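Long-range contacts in esterase (Rhizomucor miehei CAU432, PDB 4WY8), which hydrolyses carboxylic esters as a carboxylesterase, probably through a serine nucleophile carried on an alpha/beta hydrolase fold: residues A36-D41 with K97-R102; E46-V51 with T103-T108. All coordinates share one frame; numbering follows the deposited sequence.

Interaction 1: A36-D41 with K97-R102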
loop_
_atom_site.group_PDB
_atom_site.type_symbol
_atom_site.label_atom_id
_atom_site.label_comp_id
_atom_site.label_asym_id
_atom_site.label_seq_id
_atom_site.Cartn_x
_atom_site.Cartn_y
_atom_site.Cartn_z
ATOM N N ALA A 36 0.538 -25.810 -19.205
ATOM C CA ALA A 36 1.797 -25.982 -19.932
ATOM C C ALA A 36 2.680 -24.748 -19.822
ATOM O O ALA A 36 3.880 -24.867 -19.613
ATOM C CB ALA A 36 1.533 -26.307 -21.398
ATOM N N SER A 37 2.082 -23.567 -19.935
ATOM C CA SER A 37 2.831 -22.322 -19.833
ATOM C C SER A 37 3.468 -22.172 -18.454
ATOM O O SER A 37 4.501 -21.523 -18.311
ATOM C CB SER A 37 1.929 -21.122 -20.123
ATOM O OG SER A 37 1.037 -20.883 -19.038
ATOM N N ILE A 38 2.840 -22.722 -17.419
ATOM C CA ILE A 38 3.535 -22.708 -16.133
ATOM C C ILE A 38 4.672 -23.759 -16.069
ATOM O O ILE A 38 5.817 -23.444 -15.713
ATOM C CB ILE A 38 2.568 -22.944 -14.949
ATOM C CG1 ILE A 38 1.416 -21.927 -14.959
ATOM C CG2 ILE A 38 3.335 -22.869 -13.650
ATOM C CD1 ILE A 38 1.864 -20.477 -14.720
ATOM N N ILE A 39 4.362 -25.003 -16.414
ATOM C CA ILE A 39 5.349 -26.084 -16.288
ATOM C C ILE A 39 6.582 -25.842 -17.174
ATOM O O ILE A 39 7.709 -26.144 -16.778
ATOM C CB ILE A 39 4.730 -27.459 -16.627
ATOM C CG1 ILE A 39 3.566 -27.759 -15.679
ATOM C CG2 ILE A 39 5.775 -28.557 -16.517
ATOM C CD1 ILE A 39 2.626 -28.835 -16.182
ATOM N N ASP A 40 6.357 -25.280 -18.358
ATOM C CA ASP A 40 7.422 -25.014 -19.328
ATOM C C ASP A 40 8.170 -23.692 -19.122
ATOM O O ASP A 40 9.097 -23.385 -19.869
ATOM C CB ASP A 40 6.850 -25.028 -20.748
ATOM C CG ASP A 40 6.203 -26.348 -21.095
ATOM O OD1 ASP A 40 6.678 -27.391 -20.588
ATOM O OD2 ASP A 40 5.218 -26.336 -21.870
ATOM N N ASP A 41 7.732 -22.865 -18.181
ATOM C CA ASP A 41 8.489 -21.654 -17.874
ATOM C C ASP A 41 9.762 -22.082 -17.146
ATOM O O ASP A 41 9.704 -22.818 -16.160
ATOM C CB ASP A 41 7.659 -20.683 -17.035
ATOM C CG ASP A 41 8.267 -19.287 -16.961
ATOM O OD1 ASP A 41 9.477 -19.146 -16.661
ATOM O OD2 ASP A 41 7.523 -18.316 -17.204
ATOM N N LYS A 97 -4.158 -24.422 -8.700
ATOM C CA LYS A 97 -3.094 -24.379 -7.712
ATOM C C LYS A 97 -1.718 -24.203 -8.336
ATOM O O LYS A 97 -0.784 -23.710 -7.679
ATOM C CB LYS A 97 -3.132 -25.642 -6.865
ATOM C CG LYS A 97 -3.172 -26.941 -7.644
ATOM C CD LYS A 97 -3.460 -28.053 -6.620
ATOM C CE LYS A 97 -3.964 -29.332 -7.257
ATOM N NZ LYS A 97 -4.576 -30.216 -6.215
ATOM N N LEU A 98 -1.617 -24.518 -9.624
ATOM C CA LEU A 98 -0.356 -24.386 -10.351
ATOM C C LEU A 98 -0.142 -22.937 -10.805
ATOM O O LEU A 98 0.943 -22.369 -10.620
ATOM C CB LEU A 98 -0.339 -25.356 -11.554
ATOM C CG LEU A 98 0.915 -25.501 -12.428
ATOM C CD1 LEU A 98 2.159 -25.948 -11.631
ATOM C CD2 LEU A 98 0.654 -26.437 -13.635
ATOM N N THR A 99 -1.169 -22.313 -11.374
ATOM C CA THR A 99 -1.002 -20.932 -11.806
ATOM C C THR A 99 -0.730 -20.020 -10.615
ATOM O O THR A 99 -0.010 -19.011 -10.730
ATOM C CB THR A 99 -2.222 -20.409 -12.557
ATOM O OG1 THR A 99 -3.382 -20.468 -11.719
ATOM C CG2 THR A 99 -2.461 -21.250 -13.800
ATOM N N HIS A 100 -1.270 -20.379 -9.456
ATOM C CA HIS A 100 -1.134 -19.499 -8.296
ATOM C C HIS A 100 -0.149 -20.042 -7.289
ATOM O O HIS A 100 -0.075 -19.552 -6.155
ATOM C CB HIS A 100 -2.490 -19.266 -7.631
ATOM C CG HIS A 100 -3.412 -18.417 -8.449
ATOM N ND1 HIS A 100 -3.932 -18.830 -9.657
ATOM C CD2 HIS A 100 -3.862 -17.150 -8.251
ATOM C CE1 HIS A 100 -4.685 -17.861 -10.163
ATOM N NE2 HIS A 100 -4.657 -16.832 -9.332
ATOM N N ARG A 101 0.599 -21.065 -7.701
ATOM C CA ARG A 101 1.587 -21.673 -6.826
ATOM C C ARG A 101 2.574 -20.640 -6.298
ATOM O O ARG A 101 2.912 -20.628 -5.113
ATOM C CB ARG A 101 2.349 -22.785 -7.556
ATOM C CG ARG A 101 3.510 -23.333 -6.723
ATOM C CD ARG A 101 4.230 -24.458 -7.448
ATOM N NE ARG A 101 4.815 -23.979 -8.692
ATOM C CZ ARG A 101 5.273 -24.769 -9.656
ATOM N NH1 ARG A 101 5.208 -26.081 -9.524
ATOM N NH2 ARG A 101 5.796 -24.237 -10.747
ATOM N N ARG A 102 3.078 -19.796 -7.183
ATOM C CA ARG A 102 4.074 -18.812 -6.765
ATOM C C ARG A 102 3.493 -17.894 -5.670
ATOM O O ARG A 102 4.045 -17.759 -4.566
ATOM C CB ARG A 102 4.540 -18.013 -7.995
ATOM C CG ARG A 102 5.419 -16.800 -7.686
ATOM C CD ARG A 102 6.816 -17.184 -7.277
ATOM N NE ARG A 102 7.482 -17.890 -8.376
ATOM C CZ ARG A 102 8.756 -18.275 -8.366
ATOM N NH1 ARG A 102 9.529 -18.015 -7.321
ATOM N NH2 ARG A 102 9.257 -18.905 -9.410
#
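The guanidinium of Arg101 reaches Ile38 obliquely, its NH2 4.0 Å from Ile38 CG2, while one of its faces carries Leu98 CD1 from its own segment, 3.7 Å above the plane and offset toward the rim. A planar, delocalised cation can rest against methyl groups in this way, so a long arginine suits the border between apolar helix surface and solvent. A bend at chi3 (62°) swings NE out of the extended line of the chain.

Most of the packing is aliphatic. Ile38 and Leu98 slide past each other in opposite directions, with CG2 of Ile38 3.8 Å from Leu98 CG. Leu98 CG stands anti to its backbone N (chi1 -175°); CG and CD1 lie against CG2 of Ile38, and CD2 reaches on to Ile39. The Leu98 and Ile39 side chains cross at about a right angle, with Leu98 CD2 3.8 Å from Ile39 CG1. The other branch of Ile38 crosses Thr99, its CG1 4.1 Å from both CA and CG2 of Thr99. Threonine fits here because it offers that methyl to the isoleucine while its hydroxyl bonds elsewhere: Thr99 OG1 lies 2.7 Å from His100 ND1 in a hydrogen bond and also takes Ser96 N.

His100, the N-cap of helix 101-111, bonds through NE2 to Asp163, just before the probable nucleophile, and meets the ring of His88, which opens an HGGG sequence like that of the oxyanion hole in hormone-sensitive-lipase-type esterases. The contact thus joins the end of helix 27-39, where Leu98 also touches Ala35, to the turn entering helix 101-111; Lys97 and His100 both touch Phe117 of strand 114-118.

Interaction 2: E46-V51 with T103-T108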
loop_
_atom_site.group_PDB
_atom_site.type_symbol
_atom_site.label_atom_id
_atom_site.label_comp_id
_atom_site.label_asym_id
_atom_site.label_seq_id
_atom_site.Cartn_x
_atom_site.Cartn_y
_atom_site.Cartn_z
ATOM N N GLU A 46 12.407 -21.291 -9.885
ATOM C CA GLU A 46 13.494 -20.496 -9.316
ATOM C C GLU A 46 13.018 -19.645 -8.151
ATOM O O GLU A 46 12.057 -18.870 -8.288
ATOM C CB GLU A 46 14.119 -19.573 -10.363
ATOM C CG GLU A 46 15.034 -20.235 -11.359
ATOM C CD GLU A 46 15.933 -19.221 -12.042
ATOM O OE1 GLU A 46 16.032 -18.078 -11.527
ATOM O OE2 GLU A 46 16.530 -19.566 -13.089
ATOM N N GLY A 47 13.683 -19.801 -7.008
ATOM C CA GLY A 47 13.381 -19.022 -5.820
ATOM C C GLY A 47 12.042 -19.363 -5.194
ATOM O O GLY A 47 11.545 -18.644 -4.329
ATOM N N LEU A 48 11.457 -20.476 -5.620
ATOM C CA LEU A 48 10.201 -20.921 -5.058
ATOM C C LEU A 48 10.418 -21.402 -3.609
ATOM O O LEU A 48 11.216 -22.292 -3.365
ATOM C CB LEU A 48 9.624 -22.011 -5.953
ATOM C CG LEU A 48 8.127 -22.326 -5.973
ATOM C CD1 LEU A 48 7.260 -21.119 -6.303
ATOM C CD2 LEU A 48 7.912 -23.446 -6.970
ATOM N N PRO A 49 9.697 -20.809 -2.647
ATOM C CA PRO A 49 9.833 -21.188 -1.238
ATOM C C PRO A 49 9.412 -22.625 -1.010
ATOM O O PRO A 49 8.598 -23.150 -1.763
ATOM C CB PRO A 49 8.878 -20.230 -0.506
ATOM C CG PRO A 49 8.586 -19.139 -1.476
ATOM C CD PRO A 49 8.674 -19.768 -2.831
ATOM N N ASP A 50 9.990 -23.249 0.003
ATOM C CA ASP A 50 9.622 -24.585 0.439
ATOM C C ASP A 50 8.415 -24.558 1.370
ATOM O O ASP A 50 8.376 -23.767 2.329
ATOM C CB ASP A 50 10.795 -25.216 1.176
ATOM C CG ASP A 50 11.965 -25.484 0.273
ATOM O OD1 ASP A 50 11.752 -25.996 -0.850
ATOM O OD2 ASP A 50 13.095 -25.137 0.685
ATOM N N VAL A 51 7.441 -25.427 1.112
ATOM C CA VAL A 51 6.266 -25.467 1.963
ATOM C C VAL A 51 5.908 -26.897 2.269
ATOM O O VAL A 51 6.217 -27.811 1.506
ATOM C CB VAL A 51 5.022 -24.760 1.317
ATOM C CG1 VAL A 51 5.305 -23.267 1.003
ATOM C CG2 VAL A 51 4.558 -25.498 0.064
ATOM N N THR A 103 2.350 -17.293 -5.985
ATOM C CA THR A 103 1.679 -16.387 -5.071
ATOM C C THR A 103 1.377 -17.042 -3.716
ATOM O O THR A 103 1.658 -16.473 -2.650
ATOM C CB THR A 103 0.370 -15.898 -5.703
ATOM O OG1 THR A 103 0.671 -15.202 -6.925
ATOM C CG2 THR A 103 -0.373 -14.985 -4.735
ATOM N N VAL A 104 0.826 -18.251 -3.773
ATOM C CA VAL A 104 0.413 -18.985 -2.585
ATOM C C VAL A 104 1.604 -19.422 -1.720
ATOM O O VAL A 104 1.595 -19.241 -0.499
ATOM C CB VAL A 104 -0.444 -20.216 -2.993
ATOM C CG1 VAL A 104 -0.544 -21.201 -1.845
ATOM C CG2 VAL A 104 -1.855 -19.764 -3.454
ATOM N N TYR A 105 2.652 -19.949 -2.339
ATOM C CA TYR A 105 3.830 -20.359 -1.561
ATOM C C TYR A 105 4.465 -19.150 -0.888
ATOM O O TYR A 105 4.806 -19.209 0.328
ATOM C CB TYR A 105 4.872 -21.074 -2.433
ATOM C CG TYR A 105 4.534 -22.504 -2.820
ATOM C CD1 TYR A 105 3.217 -22.956 -2.841
ATOM C CD2 TYR A 105 5.545 -23.403 -3.190
ATOM C CE1 TYR A 105 2.912 -24.276 -3.217
ATOM C CE2 TYR A 105 5.253 -24.725 -3.566
ATOM C CZ TYR A 105 3.933 -25.149 -3.576
ATOM O OH TYR A 105 3.621 -26.447 -3.947
ATOM N N GLU A 106 4.583 -18.044 -1.642
ATOM C CA GLU A 106 5.159 -16.814 -1.047
ATOM C C GLU A 106 4.319 -16.266 0.116
ATOM O O GLU A 106 4.845 -15.875 1.147
ATOM C CB GLU A 106 5.322 -15.721 -2.115
ATOM C CG GLU A 106 6.497 -15.931 -3.074
ATOM C CD GLU A 106 7.884 -15.799 -2.421
ATOM O OE1 GLU A 106 8.012 -15.214 -1.314
ATOM O OE2 GLU A 106 8.865 -16.271 -3.044
ATOM N N LEU A 107 3.010 -16.212 -0.074
ATOM C CA LEU A 107 2.107 -15.750 0.973
ATOM C C LEU A 107 2.225 -16.647 2.213
ATOM O O LEU A 107 2.295 -16.187 3.346
ATOM C CB LEU A 107 0.675 -15.746 0.439
ATOM C CG LEU A 107 -0.423 -15.225 1.370
ATOM C CD1 LEU A 107 -0.198 -13.749 1.821
ATOM C CD2 LEU A 107 -1.792 -15.414 0.711
ATOM N N THR A 108 2.255 -17.945 1.970
ATOM C CA THR A 108 2.420 -18.932 3.019
ATOM C C THR A 108 3.640 -18.643 3.862
ATOM O O THR A 108 3.523 -18.550 5.097
ATOM C CB THR A 108 2.550 -20.349 2.445
ATOM O OG1 THR A 108 1.344 -20.705 1.743
ATOM C CG2 THR A 108 2.843 -21.342 3.572
#
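Val51 sets its CG2 squarely over one face of the Tyr105 ring, 3.7 Å from the centroid and 10° off the normal, a CH-pi contact. A beta-branched valine does this well, since its second methyl, CG1, fits between the root of the ring (Tyr105 CG) and Thr108 CG2, 4.0 Å from the latter. The phenol, whose CG is anti to the carbonyl carbon (chi1 -75°), is also met obliquely by Pro49 O, 3.4 Å from Tyr105 CD2, and by Leu48 CG. This is the tight part, and the rigid Pro49 ring extends it by laying CD near Tyr105 CB.

Toward Gly47 the fit slackens. Gly47, exposed and with a positive phi that favours glycine, approaches through its O, 3.8 Å from Glu106 OE2, two acceptors that do not bond to each other. Glu106 OE2 touches Pro49 CG at 3.3 Å, while Glu106 OE1 forms a salt bridge with Arg110.

At the buried end, Thr108 OG1 donates to Val104 O at 2.7 Å from above the carbonyl plane, on the face opposite Thr108 N. The loop is therefore held against the helix by apolar and aromatic surface; the polar ends of Glu106 and Thr108 are engaged by Arg110, Val104 and Thr71, not by the loop.

In the fold
Along the chain the segments of the two interactions alternate (36-41, 46-51, 97-102, 103-108), with strands 51-59, 65-73 and 83-87 between the first pair and the second. Interactions 1 and 2 lie 12 Å apart between centres, on the same side of the chain's centre, and use successive parts of helix 101-111 and its entry. Arg102 joins them, its NH1 2.8 Å from Glu46 O in a probable hydrogen bond, and Leu48 CD2 packs on Arg101 NE. Helix 101-111 thus receives the end of helix 27-39 and then the loop leading to edge strand 51-59, so one helix meets both the N-terminal helix 27-39 and the connection that leads into the edge of the central sheet.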